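Local coordinates for protein ecdysteroid-phosphate phosphatase (PDB 3C7T) that hydrolyses inactive ecdysteroid phosphates such as ecdysone 22-phosphate to the active hormones and also dephosphorylates phosphotyrosine, working as a homodimer through its histidine phosphatase domain, at residues A[22-25]-A[26-30]; A[64-67]-A[68-72]; A[165-168]-A[169-172]. All coordinates share one frame; numbering follows the deposited sequence.

Interaction 1: A[22-25]-A[26-30]; sequences PWVP and HCFEN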
ATOM      1  N   PRO A  22      -3.396   9.013  18.648  1.00 21.83           N
ATOM      2  CA  PRO A  22      -3.147  10.466  18.781  1.00 22.22           C
ATOM      3  C   PRO A  22      -1.920  10.922  17.975  1.00 21.10           C
ATOM      4  O   PRO A  22      -0.909  11.351  18.534  1.00 20.72           O
ATOM      5  CB  PRO A  22      -2.954  10.650  20.297  1.00 22.43           C
ATOM      6  CG  PRO A  22      -2.429   9.347  20.764  1.00 22.95           C
ATOM      7  CD  PRO A  22      -2.993   8.271  19.859  1.00 21.53           C
ATOM      8  N   TRP A  23      -2.011  10.840  16.649  1.00 21.07           N
ATOM      9  CA  TRP A  23      -0.817  11.000  15.809  1.00 20.60           C
ATOM     10  C   TRP A  23      -0.247  12.420  15.813  1.00 20.42           C
ATOM     11  O   TRP A  23       0.977  12.587  15.749  1.00 20.70           O
ATOM     12  CB  TRP A  23      -1.064  10.488  14.358  1.00 19.95           C
ATOM     13  CG  TRP A  23      -1.948  11.357  13.584  1.00 20.19           C
ATOM     14  CD1 TRP A  23      -3.318  11.404  13.642  1.00 19.11           C
ATOM     15  CD2 TRP A  23      -1.547  12.337  12.616  1.00 19.48           C
ATOM     16  NE1 TRP A  23      -3.791  12.368  12.776  1.00 19.13           N
ATOM     17  CE2 TRP A  23      -2.730  12.946  12.124  1.00 18.42           C
ATOM     18  CE3 TRP A  23      -0.302  12.754  12.101  1.00 19.24           C
ATOM     19  CZ2 TRP A  23      -2.711  13.968  11.145  1.00 19.50           C
ATOM     20  CZ3 TRP A  23      -0.289  13.776  11.098  1.00 20.70           C
ATOM     21  CH2 TRP A  23      -1.489  14.356  10.638  1.00 21.41           C
ATOM     22  N   VAL A  24      -1.108  13.429  15.970  1.00 20.16           N
ATOM     23  CA  VAL A  24      -0.649  14.826  15.962  1.00 19.94           C
ATOM     24  C   VAL A  24       0.232  15.136  17.192  1.00 20.38           C
ATOM     25  O   VAL A  24       1.397  15.509  17.011  1.00 20.98           O
ATOM     26  CB  VAL A  24      -1.816  15.835  15.725  1.00 20.09           C
ATOM     27  CG1 VAL A  24      -1.342  17.278  15.941  1.00 19.39           C
ATOM     28  CG2 VAL A  24      -2.389  15.641  14.323  1.00 21.31           C
ATOM     29  N   PRO A  25      -0.274  14.914  18.428  1.00 20.35           N
ATOM     30  CA  PRO A  25       0.623  15.166  19.551  1.00 20.97           C
ATOM     31  C   PRO A  25       1.807  14.220  19.592  1.00 21.33           C
ATOM     32  O   PRO A  25       2.875  14.597  20.106  1.00 20.79           O
ATOM     33  CB  PRO A  25      -0.273  14.984  20.799  1.00 21.25           C
ATOM     34  CG  PRO A  25      -1.403  14.211  20.373  1.00 21.49           C
ATOM     35  CD  PRO A  25      -1.613  14.493  18.891  1.00 20.32           C
ATOM     36  N   HIS A  26       1.655  13.017  19.040  1.00 20.24           N
ATOM     37  CA  HIS A  26       2.804  12.118  18.992  1.00 20.68           C
ATOM     38  C   HIS A  26       3.920  12.590  18.028  1.00 20.95           C
ATOM     39  O   HIS A  26       5.105  12.498  18.358  1.00 21.25           O
ATOM     40  CB  HIS A  26       2.386  10.701  18.614  1.00 20.57           C
ATOM     41  CG  HIS A  26       3.515   9.718  18.681  1.00 21.09           C
ATOM     42  ND1 HIS A  26       3.957   9.184  19.869  1.00 21.30           N
ATOM     43  CD2 HIS A  26       4.270   9.150  17.708  1.00 21.01           C
ATOM     44  CE1 HIS A  26       4.962   8.358  19.631  1.00 22.29           C
ATOM     45  NE2 HIS A  26       5.172   8.320  18.327  1.00 23.28           N
ATOM     46  N   CYS A  27       3.529  13.090  16.859  1.00 21.61           N
ATOM     47  CA  CYS A  27       4.487  13.405  15.784  1.00 23.94           C
ATOM     48  C   CYS A  27       5.005  14.837  15.822  1.00 25.54           C
ATOM     49  O   CYS A  27       6.083  15.124  15.311  1.00 25.84           O
ATOM     50  CB  CYS A  27       3.854  13.146  14.417  1.00 24.00           C
ATOM     51  SG  CYS A  27       3.550  11.376  14.120  1.00 25.21           S
ATOM     52  N   PHE A  28       4.242  15.746  16.413  1.00 27.58           N
ATOM     53  CA  PHE A  28       4.683  17.145  16.442  1.00 29.96           C
ATOM     54  C   PHE A  28       5.511  17.362  17.685  1.00 32.05           C
ATOM     55  O   PHE A  28       5.058  17.100  18.793  1.00 33.25           O
ATOM     56  CB  PHE A  28       3.503  18.110  16.389  1.00 29.76           C
ATOM     57  CG  PHE A  28       3.033  18.420  14.995  1.00 29.23           C
ATOM     58  CD1 PHE A  28       2.135  17.580  14.334  1.00 27.40           C
ATOM     59  CD2 PHE A  28       3.499  19.556  14.335  1.00 28.80           C
ATOM     60  CE1 PHE A  28       1.694  17.880  13.044  1.00 28.30           C
ATOM     61  CE2 PHE A  28       3.077  19.861  13.047  1.00 27.80           C
ATOM     62  CZ  PHE A  28       2.178  19.037  12.397  1.00 27.04           C
ATOM     63  N   GLU A  29       6.746  17.814  17.478  1.00 34.90           N
ATOM     64  CA  GLU A  29       7.674  18.149  18.553  1.00 36.80           C
ATOM     65  C   GLU A  29       8.057  19.611  18.349  1.00 37.72           C
ATOM     66  O   GLU A  29       8.685  19.960  17.338  1.00 37.34           O
ATOM     67  CB  GLU A  29       8.926  17.257  18.514  1.00 37.13           C
ATOM     68  CG  GLU A  29       8.684  15.766  18.228  1.00 39.45           C
ATOM     69  CD  GLU A  29       9.981  14.954  18.187  1.00 42.99           C
ATOM     70  OE1 GLU A  29      11.031  15.523  17.810  1.00 44.74           O
ATOM     71  OE2 GLU A  29       9.955  13.746  18.521  1.00 43.94           O
ATOM     72  N   ASN A  30       7.659  20.449  19.306  1.00 38.92           N
ATOM     73  CA  ASN A  30       7.806  21.908  19.216  1.00 39.99           C
ATOM     74  C   ASN A  30       7.282  22.492  17.903  1.00 39.79           C
ATOM     75  O   ASN A  30       8.004  23.222  17.209  1.00 40.84           O
ATOM     76  CB  ASN A  30       9.262  22.336  19.467  1.00 40.61           C
ATOM     77  CG  ASN A  30       9.528  22.661  20.929  1.00 43.14           C
ATOM     78  OD1 ASN A  30       8.801  23.453  21.549  1.00 44.70           O
ATOM     79  ND2 ASN A  30      10.572  22.044  21.494  1.00 45.17           N
TER
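Pro22 and His26 open a helix of little more than one turn: His26 N donates to Pro22 O at 3.1 Å, and Pro22 itself sits at the N-cap position. One residue on, Cys27 N lies 2.8 Å from Trp23 O, with a bond bent to 143°, and makes a second, weak bond to Val24 O. Phe28 N closes the series on the same Val24 oxygen at 2.9 Å, so that this carbonyl takes one good bond and one weak one. The unwinding happens at Phe28, the first residue to leave helical backbone angles.

The side chains divide by face. Val24 bridges two aromatic groups with its two methyls. Its CG1, anti to the backbone N (chi1 171°), is directed along the chain and lies 3.8 Å from Phe28 CD1, valine and phenylalanine running side by side in the same direction. Its CG2 turns back and rests over the centre of the Trp23 ring, 3.5 Å above the plane. The Phe28 ring, in turn, presents an edge to the oxygen of its own backbone bond, Val24 O lying in the ring plane 3.5 Å from Phe28 CD1. Cys27 is buried as well, against Leu40, its SG 3.3 Å from Trp23 O. Pro22, Pro25 and His26 form the exposed face.

Helix 50-56 receives the inner face, Tyr54 meeting Trp23 and Lys51 touching both Val24 and Phe28. Away from the catalytic residues, the arrangement is a short helix passing without a linker into a small antiparallel hairpin of strands 28-29 and 32-33, with Cys27 already joined to Val34 through the backbone.

Interaction 2: A[64-67]-A[68-72]; sequences GWFQ and AQLVG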
ATOM      1  N   GLY A  64      -2.865   5.168   1.486  1.00 15.62           N
ATOM      2  CA  GLY A  64      -4.041   5.848   0.902  1.00 15.91           C
ATOM      3  C   GLY A  64      -3.747   6.495  -0.442  1.00 16.71           C
ATOM      4  O   GLY A  64      -4.534   6.387  -1.377  1.00 16.30           O
ATOM      5  N   TRP A  65      -2.614   7.186  -0.542  1.00 17.94           N
ATOM      6  CA  TRP A  65      -2.109   7.658  -1.840  1.00 17.53           C
ATOM      7  C   TRP A  65      -1.941   6.513  -2.837  1.00 17.58           C
ATOM      8  O   TRP A  65      -2.356   6.637  -3.982  1.00 16.74           O
ATOM      9  CB  TRP A  65      -0.767   8.346  -1.659  1.00 19.75           C
ATOM     10  CG  TRP A  65      -0.899   9.742  -1.206  1.00 20.45           C
ATOM     11  CD1 TRP A  65      -1.047  10.177   0.084  1.00 22.88           C
ATOM     12  CD2 TRP A  65      -0.877  10.910  -2.033  1.00 22.61           C
ATOM     13  NE1 TRP A  65      -1.111  11.569   0.105  1.00 22.45           N
ATOM     14  CE2 TRP A  65      -1.003  12.030  -1.180  1.00 22.50           C
ATOM     15  CE3 TRP A  65      -0.736  11.120  -3.425  1.00 21.93           C
ATOM     16  CZ2 TRP A  65      -1.016  13.356  -1.668  1.00 22.04           C
ATOM     17  CZ3 TRP A  65      -0.740  12.436  -3.910  1.00 22.71           C
ATOM     18  CH2 TRP A  65      -0.872  13.531  -3.028  1.00 22.78           C
ATOM     19  N   PHE A  66      -1.340   5.412  -2.391  1.00 15.75           N
ATOM     20  CA  PHE A  66      -1.077   4.245  -3.268  1.00 16.48           C
ATOM     21  C   PHE A  66      -2.362   3.593  -3.778  1.00 16.03           C
ATOM     22  O   PHE A  66      -2.487   3.245  -4.952  1.00 16.25           O
ATOM     23  CB  PHE A  66      -0.240   3.233  -2.485  1.00 16.76           C
ATOM     24  CG  PHE A  66       0.217   2.065  -3.294  1.00 18.45           C
ATOM     25  CD1 PHE A  66       1.120   2.225  -4.338  1.00 21.86           C
ATOM     26  CD2 PHE A  66      -0.246   0.789  -2.994  1.00 19.26           C
ATOM     27  CE1 PHE A  66       1.555   1.102  -5.088  1.00 21.04           C
ATOM     28  CE2 PHE A  66       0.189  -0.340  -3.731  1.00 20.63           C
ATOM     29  CZ  PHE A  66       1.082  -0.166  -4.788  1.00 22.42           C
ATOM     30  N   GLN A  67      -3.353   3.455  -2.895  1.00 16.01           N
ATOM     31  CA  GLN A  67      -4.693   2.990  -3.308  1.00 15.16           C
ATOM     32  C   GLN A  67      -5.294   3.847  -4.408  1.00 15.63           C
ATOM     33  O   GLN A  67      -5.832   3.314  -5.389  1.00 15.86           O
ATOM     34  CB  GLN A  67      -5.644   2.978  -2.094  1.00 14.96           C
ATOM     35  CG  GLN A  67      -5.232   1.942  -1.044  1.00 15.77           C
ATOM     36  CD  GLN A  67      -6.008   2.048   0.292  1.00 17.56           C
ATOM     37  OE1 GLN A  67      -6.501   3.131   0.663  1.00 16.13           O
ATOM     38  NE2 GLN A  67      -6.061   0.926   1.062  1.00 18.28           N
ATOM     39  N   ALA A  68      -5.182   5.164  -4.265  1.00 15.66           N
ATOM     40  CA  ALA A  68      -5.741   6.091  -5.289  1.00 16.32           C
ATOM     41  C   ALA A  68      -4.962   5.939  -6.596  1.00 16.16           C
ATOM     42  O   ALA A  68      -5.529   5.942  -7.686  1.00 16.69           O
ATOM     43  CB  ALA A  68      -5.672   7.518  -4.774  1.00 15.08           C
ATOM     44  N   GLN A  69      -3.648   5.801  -6.475  1.00 17.32           N
ATOM     45  CA  GLN A  69      -2.777   5.602  -7.637  1.00 18.11           C
ATOM     46  C   GLN A  69      -3.121   4.335  -8.401  1.00 17.97           C
ATOM     47  O   GLN A  69      -3.149   4.345  -9.618  1.00 17.31           O
ATOM     48  CB  GLN A  69      -1.326   5.561  -7.206  1.00 19.38           C
ATOM     49  CG  GLN A  69      -0.830   6.901  -6.748  1.00 23.79           C
ATOM     50  CD  GLN A  69       0.434   6.835  -5.895  1.00 29.44           C
ATOM     51  OE1 GLN A  69       1.090   5.791  -5.786  1.00 34.46           O
ATOM     52  NE2 GLN A  69       0.778   7.960  -5.288  1.00 31.09           N
ATOM     53  N   LEU A  70      -3.401   3.252  -7.679  1.00 17.22           N
ATOM     54  CA  LEU A  70      -3.781   1.996  -8.300  1.00 16.98           C
ATOM     55  C   LEU A  70      -5.053   2.115  -9.128  1.00 16.97           C
ATOM     56  O   LEU A  70      -5.161   1.497 -10.222  1.00 16.03           O
ATOM     57  CB  LEU A  70      -3.962   0.912  -7.245  1.00 17.13           C
ATOM     58  CG  LEU A  70      -2.659   0.429  -6.638  1.00 17.59           C
ATOM     59  CD1 LEU A  70      -3.056  -0.515  -5.486  1.00 20.65           C
ATOM     60  CD2 LEU A  70      -1.763  -0.267  -7.686  1.00 20.45           C
ATOM     61  N   VAL A  71      -6.012   2.890  -8.620  1.00 16.60           N
ATOM     62  CA  VAL A  71      -7.223   3.163  -9.390  1.00 17.50           C
ATOM     63  C   VAL A  71      -6.905   3.957 -10.684  1.00 18.12           C
ATOM     64  O   VAL A  71      -7.326   3.557 -11.781  1.00 19.60           O
ATOM     65  CB  VAL A  71      -8.322   3.849  -8.540  1.00 17.31           C
ATOM     66  CG1 VAL A  71      -9.565   4.179  -9.438  1.00 18.03           C
ATOM     67  CG2 VAL A  71      -8.712   2.970  -7.332  1.00 17.33           C
ATOM     68  N   GLY A  72      -6.140   5.045 -10.557  1.00 18.18           N
ATOM     69  CA  GLY A  72      -5.750   5.865 -11.746  1.00 18.14           C
ATOM     70  C   GLY A  72      -5.006   5.012 -12.776  1.00 19.19           C
ATOM     71  O   GLY A  72      -5.315   5.059 -13.985  1.00 19.84           O
TER
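Phe66 and Leu70, one turn apart on the alpha-helix 62-77, make the tight part of a contact that faces the dimer partner. Leu70 CG stands over one face of the Phe66 ring, 4.2 Å from its centroid, in a CH-pi contact, and Leu70 CD1 closes to 3.7 Å from Phe66 CE2. With CG anti to the backbone N (chi1 -174°), the phenylalanine reaches outward, where its ring stacks on Phe66 of the second subunit; Arg62 of that subunit touches both Phe66 and Leu70. Gln67 is buried as well, its OE1 taking the N-H of Glu14 and its NE2 bound to Asn250.

The looser side belongs to Gln69, which is partly exposed. Its extended chain brings the amide to the edges of two rings, NE2 by Trp65, 4.0 Å from Trp65 CE3, and OE1 by Phe66, the amide nearly perpendicular to the phenylalanine ring. With an alanine here the amide is gone, which is likely to leave those edges of Trp65 and Phe66 without this neighbour. Nearer the backbone, Gln69 CG rests 3.2 Å from Trp65 O, which also accepts the bond from Gln69 N at 2.9 Å.

Interaction 3: A[165-168]-A[169-172]; sequences FFKR and GEVA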
ATOM      1  N   PHE A 165     -28.505  18.213   2.821  1.00 28.84           N
ATOM      2  CA  PHE A 165     -27.279  17.525   2.429  1.00 27.39           C
ATOM      3  C   PHE A 165     -27.423  16.902   1.050  1.00 26.51           C
ATOM      4  O   PHE A 165     -26.590  17.149   0.167  1.00 27.14           O
ATOM      5  CB  PHE A 165     -26.851  16.481   3.475  1.00 26.79           C
ATOM      6  CG  PHE A 165     -25.960  15.406   2.921  1.00 26.11           C
ATOM      7  CD1 PHE A 165     -24.640  15.690   2.565  1.00 24.66           C
ATOM      8  CD2 PHE A 165     -26.435  14.111   2.747  1.00 25.10           C
ATOM      9  CE1 PHE A 165     -23.815  14.696   2.036  1.00 24.30           C
ATOM     10  CE2 PHE A 165     -25.588  13.101   2.207  1.00 22.44           C
ATOM     11  CZ  PHE A 165     -24.302  13.414   1.854  1.00 22.56           C
ATOM     12  N   PHE A 166     -28.478  16.117   0.849  1.00 25.21           N
ATOM     13  CA  PHE A 166     -28.654  15.483  -0.444  1.00 25.57           C
ATOM     14  C   PHE A 166     -28.894  16.470  -1.594  1.00 26.40           C
ATOM     15  O   PHE A 166     -28.482  16.240  -2.729  1.00 25.39           O
ATOM     16  CB  PHE A 166     -29.724  14.395  -0.384  1.00 25.34           C
ATOM     17  CG  PHE A 166     -29.241  13.118   0.248  1.00 24.91           C
ATOM     18  CD1 PHE A 166     -28.298  12.329  -0.390  1.00 26.20           C
ATOM     19  CD2 PHE A 166     -29.743  12.704   1.471  1.00 25.52           C
ATOM     20  CE1 PHE A 166     -27.839  11.132   0.196  1.00 25.75           C
ATOM     21  CE2 PHE A 166     -29.301  11.511   2.069  1.00 26.75           C
ATOM     22  CZ  PHE A 166     -28.348  10.729   1.427  1.00 25.55           C
ATOM     23  N   LYS A 167     -29.545  17.583  -1.280  1.00 26.43           N
ATOM     24  CA  LYS A 167     -29.793  18.621  -2.269  1.00 26.75           C
ATOM     25  C   LYS A 167     -28.480  19.248  -2.761  1.00 27.25           C
ATOM     26  O   LYS A 167     -28.301  19.436  -3.965  1.00 27.56           O
ATOM     27  CB  LYS A 167     -30.739  19.678  -1.673  1.00 26.89           C
ATOM     28  CG  LYS A 167     -31.126  20.849  -2.605  1.00 28.09           C
ATOM     29  CD  LYS A 167     -31.755  20.368  -3.894  1.00 31.32           C
ATOM     30  CE  LYS A 167     -32.335  21.536  -4.680  1.00 32.72           C
ATOM     31  NZ  LYS A 167     -32.832  21.110  -6.003  1.00 33.94           N
ATOM     32  N   ARG A 168     -27.596  19.579  -1.814  1.00 26.91           N
ATOM     33  CA  ARG A 168     -26.226  20.033  -2.049  1.00 27.51           C
ATOM     34  C   ARG A 168     -25.538  19.140  -3.074  1.00 27.06           C
ATOM     35  O   ARG A 168     -25.056  19.601  -4.108  1.00 26.72           O
ATOM     36  CB  ARG A 168     -25.402  19.868  -0.759  1.00 28.01           C
ATOM     37  CG  ARG A 168     -25.423  20.988   0.223  1.00 29.37           C
ATOM     38  CD  ARG A 168     -24.063  21.163   0.860  1.00 27.72           C
ATOM     39  NE  ARG A 168     -23.813  20.285   2.001  1.00 28.38           N
ATOM     40  CZ  ARG A 168     -22.915  19.295   2.026  1.00 29.04           C
ATOM     41  NH1 ARG A 168     -22.177  19.016   0.958  1.00 27.56           N
ATOM     42  NH2 ARG A 168     -22.755  18.584   3.130  1.00 25.86           N
ATOM     43  N   GLY A 169     -25.462  17.849  -2.749  1.00 26.46           N
ATOM     44  CA  GLY A 169     -24.728  16.888  -3.578  1.00 25.39           C
ATOM     45  C   GLY A 169     -25.285  16.780  -4.984  1.00 25.99           C
ATOM     46  O   GLY A 169     -24.533  16.740  -5.971  1.00 24.06           O
ATOM     47  N   GLU A 170     -26.613  16.717  -5.062  1.00 25.81           N
ATOM     48  CA  GLU A 170     -27.322  16.592  -6.324  1.00 27.08           C
ATOM     49  C   GLU A 170     -27.137  17.837  -7.195  1.00 26.40           C
ATOM     50  O   GLU A 170     -26.899  17.715  -8.390  1.00 27.14           O
ATOM     51  CB  GLU A 170     -28.807  16.338  -6.055  1.00 27.56           C
ATOM     52  CG  GLU A 170     -29.658  16.141  -7.315  1.00 29.13           C
ATOM     53  CD  GLU A 170     -31.122  15.986  -6.969  1.00 33.19           C
ATOM     54  OE1 GLU A 170     -31.482  14.945  -6.390  1.00 33.70           O
ATOM     55  OE2 GLU A 170     -31.909  16.906  -7.274  1.00 34.49           O
ATOM     56  N   VAL A 171     -27.235  19.024  -6.597  1.00 26.25           N
ATOM     57  CA  VAL A 171     -27.005  20.284  -7.326  1.00 25.95           C
ATOM     58  C   VAL A 171     -25.622  20.268  -7.970  1.00 25.92           C
ATOM     59  O   VAL A 171     -25.499  20.525  -9.168  1.00 25.49           O
ATOM     60  CB  VAL A 171     -27.202  21.537  -6.412  1.00 26.16           C
ATOM     61  CG1 VAL A 171     -26.564  22.789  -6.999  1.00 26.26           C
ATOM     62  CG2 VAL A 171     -28.668  21.783  -6.175  1.00 25.44           C
ATOM     63  N   ALA A 172     -24.595  19.922  -7.185  1.00 25.24           N
ATOM     64  CA  ALA A 172     -23.217  19.932  -7.682  1.00 25.11           C
ATOM     65  C   ALA A 172     -23.001  18.868  -8.757  1.00 25.09           C
ATOM     66  O   ALA A 172     -22.414  19.152  -9.797  1.00 25.52           O
ATOM     67  CB  ALA A 172     -22.221  19.757  -6.531  1.00 25.15           C
TER
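Helix 162-179 of the histidine phosphatase fold carries this contact, in which Lys167 and Val171 meet on one face while Phe165, Phe166 and Arg168 serve the interior. Four successive alpha-helical bonds tie the turn together, from Gly169 N to Phe165 O at 3.2 Å on to Ala172 N to Arg168 O at 3.1 Å; all are close to straight.

The outer face is aliphatic with charged ends. Val171 leans its CG2 against Lys167 O at 3.2 Å and, with the same methyl, meets the Lys167 CE at 4.0 Å. Lys167 bends at its second torsion (chi2 57°) and is extended beyond, which lays the chain obliquely across the valine. Its NZ ends 4.5 Å from Glu170 OE2, too far for a salt bridge, though the opposite charges would probably still attract. The other glutamate oxygen, OE1, is held by the hydroxyl of Tyr216.

Inward, the aromatic and guanidinium groups lie against one another. Phe165 CE2 lies 3.6 Å above the Phe166 ring, offset toward its rim, while NH2 of Arg168 comes in the plane of the Phe165 ring, at its edge. Arg168 is buried but well satisfied: NH1 bonds to Phe119 O, and NH2 to Glu120 O and to Glu160 in a salt bridge. Since Glu120 lines the tungstate pocket, the bond to its carbonyl is consistent with a second-shell role for Arg168.

The Phe165 side chain is itself about 7 Å from that of His192, an inferred active-site residue just after strand 187-191. Phe165 packs on Ile194 and Gln198 of helix 193-204, and Phe166 shares Gln198 and stacks on Tyr216, so helix 162-179 packs on helix 193-204 and on the loops bearing Phe121 and Tyr216.

How the interactions relate
The three contacts have an i to i+4 helical framework in common, yet each belongs to a different helix, and their nearest atoms stay at least about 11 Å apart. Interaction 1 is the peripheral one, a partly buried helix end where the backbone turns into a hairpin. Interactions 2 and 3 are largely buried, lie on opposite sides of the chain's centre, and both approach the catalytic region with one residue. Their chemistry follows their surroundings: interaction 2 offers an apolar face to a second subunit, whereas interaction 3 stays within its own chain and sinks a charged group among carbonyls and a carboxylate. Interaction 1 relies on aliphatic–aromatic packing against a neighbouring helix.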